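Local atomic coordinates of transcription initiation factor IIB,Transcription initiation factor IIB (Methanocaldococcus jannaschii, PDB entry 5O9J), a protein that probably catalyses its own excision from the archaeal transcription factor IIB precursor, as a mini-intein with the HINT fold of protein-splicing domains. Residues D112-K115 with V116-L120. Residues are numbered along the deposited sequence; the frame is centred on the assembly and turned at random.
Sequences DELK and VGDIL
OD2 of D118 is approached from the two sides of its carboxylate plane, by the K115 amide on one and by a methyl of L114 on the other. K115 N donates to OD2 of D118 at 3.0 Å, coming 36° out of the carboxylate plane. From the opposite side CD2 of L114 approaches OD2 of D118 at 3.7 Å. The D118 chi1 of -103°, off a staggered position, carries the group back to this amide. OD2 also forms a salt bridge with R102, whose guanidinium hydrogen-bonds E113 O as well, so a buried acid suits this place: one oxygen serves both an amide and a cation. With an alanine here, the K115 amide and R102 would probably both be left without this acceptor.

The backbone closes the same loop through a type II beta turn, in which D118 N donates to K115 O at 2.9 Å. V116 takes the second position, its side chain outward, and G117 the third; its positive phi of 92° would jam a beta carbon against V116 O. K115 suits the exposed turn by leading its polar end outward, NZ 5.2 Å from OD2 of D118, not in contact, so any attraction is probably weak.

Beneath the turn, CD2 of L114 meets CD2 of L120 at 3.9 Å, the side chains crossing at about a right angle. Branched, apolar leucines suit this buried side, where both pack on T100, I82 and I148 of strands 96-102, 79-84 and 143-154. The turn leads from the loop after strand 105-110 into strand 119-123, which runs antiparallel to 143-154 at one edge of a HINT-fold sheet.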
ATOM      1  N   ASP A 112     -12.778  -4.972  -6.093  1.00 44.71           N
ATOM      2  CA  ASP A 112     -13.421  -5.968  -6.949  1.00 46.47           C
ATOM      3  C   ASP A 112     -14.877  -5.599  -7.247  1.00 47.81           C
ATOM      4  O   ASP A 112     -15.536  -6.254  -8.049  1.00 46.73           O
ATOM      5  CB  ASP A 112     -13.333  -7.367  -6.318  1.00 49.10           C
ATOM      6  CG  ASP A 112     -14.015  -7.454  -4.963  1.00 54.68           C
ATOM      7  OD1 ASP A 112     -14.400  -6.404  -4.408  1.00 53.73           O
ATOM      8  OD2 ASP A 112     -14.155  -8.585  -4.445  1.00 55.70           O
ATOM      9  N   GLU A 113     -15.362  -4.535  -6.612  1.00 48.49           N
ATOM     10  CA  GLU A 113     -16.713  -4.044  -6.866  1.00 42.86           C
ATOM     11  C   GLU A 113     -16.685  -2.751  -7.678  1.00 44.85           C
ATOM     12  O   GLU A 113     -17.726  -2.157  -7.969  1.00 49.32           O
ATOM     13  CB  GLU A 113     -17.462  -3.830  -5.551  1.00 45.31           C
ATOM     14  CG  GLU A 113     -17.630  -5.100  -4.724  1.00 49.63           C
ATOM     15  CD  GLU A 113     -18.507  -4.899  -3.497  1.00 56.93           C
ATOM     16  OE1 GLU A 113     -19.116  -3.815  -3.361  1.00 60.65           O
ATOM     17  OE2 GLU A 113     -18.586  -5.831  -2.663  1.00 58.30           O
ATOM     18  N   LEU A 114     -15.488  -2.318  -8.046  1.00 39.67           N
ATOM     19  CA  LEU A 114     -15.341  -1.151  -8.903  1.00 43.40           C
ATOM     20  C   LEU A 114     -15.722  -1.481 -10.342  1.00 45.74           C
ATOM     21  O   LEU A 114     -15.608  -2.627 -10.777  1.00 49.34           O
ATOM     22  CB  LEU A 114     -13.911  -0.626  -8.854  1.00 40.42           C
ATOM     23  CG  LEU A 114     -13.465   0.041  -7.559  1.00 41.72           C
ATOM     24  CD1 LEU A 114     -11.972   0.260  -7.619  1.00 36.05           C
ATOM     25  CD2 LEU A 114     -14.196   1.358  -7.372  1.00 39.09           C
ATOM     26  N   LYS A 115     -16.164  -0.465 -11.073  1.00 42.58           N
ATOM     27  CA  LYS A 115     -16.544  -0.619 -12.471  1.00 44.34           C
ATOM     28  C   LYS A 115     -15.912   0.476 -13.313  1.00 42.81           C
ATOM     29  O   LYS A 115     -15.689   1.577 -12.826  1.00 42.67           O
ATOM     30  CB  LYS A 115     -18.067  -0.582 -12.611  1.00 45.73           C
ATOM     31  CG  LYS A 115     -18.772  -1.732 -11.905  1.00 52.93           C
ATOM     32  CD  LYS A 115     -20.254  -1.447 -11.690  1.00 55.33           C
ATOM     33  CE  LYS A 115     -20.463  -0.245 -10.779  1.00 58.34           C
ATOM     34  NZ  LYS A 115     -21.880  -0.112 -10.334  1.00 60.19           N
ATOM     35  N   VAL A 116     -15.615   0.171 -14.574  1.00 42.46           N
ATOM     36  CA  VAL A 116     -15.128   1.179 -15.516  1.00 42.84           C
ATOM     37  C   VAL A 116     -16.105   2.351 -15.523  1.00 41.95           C
ATOM     38  O   VAL A 116     -17.313   2.145 -15.461  1.00 44.50           O
ATOM     39  CB  VAL A 116     -14.971   0.601 -16.949  1.00 45.20           C
ATOM     40  CG1 VAL A 116     -14.593   1.697 -17.943  1.00 47.41           C
ATOM     41  CG2 VAL A 116     -13.937  -0.519 -16.966  1.00 42.76           C
ATOM     42  N   GLY A 117     -15.591   3.576 -15.557  1.00 40.18           N
ATOM     43  CA  GLY A 117     -16.449   4.740 -15.467  1.00 42.37           C
ATOM     44  C   GLY A 117     -16.645   5.264 -14.052  1.00 43.12           C
ATOM     45  O   GLY A 117     -17.073   6.410 -13.863  1.00 40.43           O
ATOM     46  N   ASP A 118     -16.350   4.432 -13.055  1.00 42.61           N
ATOM     47  CA  ASP A 118     -16.404   4.875 -11.661  1.00 42.60           C
ATOM     48  C   ASP A 118     -15.477   6.057 -11.455  1.00 40.42           C
ATOM     49  O   ASP A 118     -14.428   6.148 -12.091  1.00 40.26           O
ATOM     50  CB  ASP A 118     -16.017   3.748 -10.701  1.00 43.94           C
ATOM     51  CG  ASP A 118     -17.217   3.120 -10.020  1.00 45.97           C
ATOM     52  OD1 ASP A 118     -18.246   3.811  -9.876  1.00 47.65           O
ATOM     53  OD2 ASP A 118     -17.126   1.938  -9.619  1.00 45.74           O
ATOM     54  N   ILE A 119     -15.873   6.964 -10.570  1.00 41.09           N
ATOM     55  CA  ILE A 119     -15.051   8.121 -10.244  1.00 39.99           C
ATOM     56  C   ILE A 119     -14.316   7.902  -8.927  1.00 35.42           C
ATOM     57  O   ILE A 119     -14.936   7.805  -7.870  1.00 34.80           O
ATOM     58  CB  ILE A 119     -15.886   9.412 -10.143  1.00 38.97           C
ATOM     59  CG1 ILE A 119     -16.572   9.708 -11.480  1.00 44.35           C
ATOM     60  CG2 ILE A 119     -15.005  10.588  -9.716  1.00 37.07           C
ATOM     61  CD1 ILE A 119     -17.333  11.022 -11.494  1.00 47.25           C
ATOM     62  N   LEU A 120     -12.994   7.812  -9.005  1.00 33.29           N
ATOM     63  CA  LEU A 120     -12.167   7.664  -7.820  1.00 33.31           C
ATOM     64  C   LEU A 120     -11.709   9.017  -7.313  1.00 36.43           C
ATOM     65  O   LEU A 120     -11.523   9.957  -8.084  1.00 36.64           O
ATOM     66  CB  LEU A 120     -10.952   6.785  -8.108  1.00 34.01           C
ATOM     67  CG  LEU A 120     -11.257   5.326  -8.444  1.00 35.17           C
ATOM     68  CD1 LEU A 120      -9.973   4.496  -8.466  1.00 39.27           C
ATOM     69  CD2 LEU A 120     -12.254   4.760  -7.450  1.00 37.10           C
TER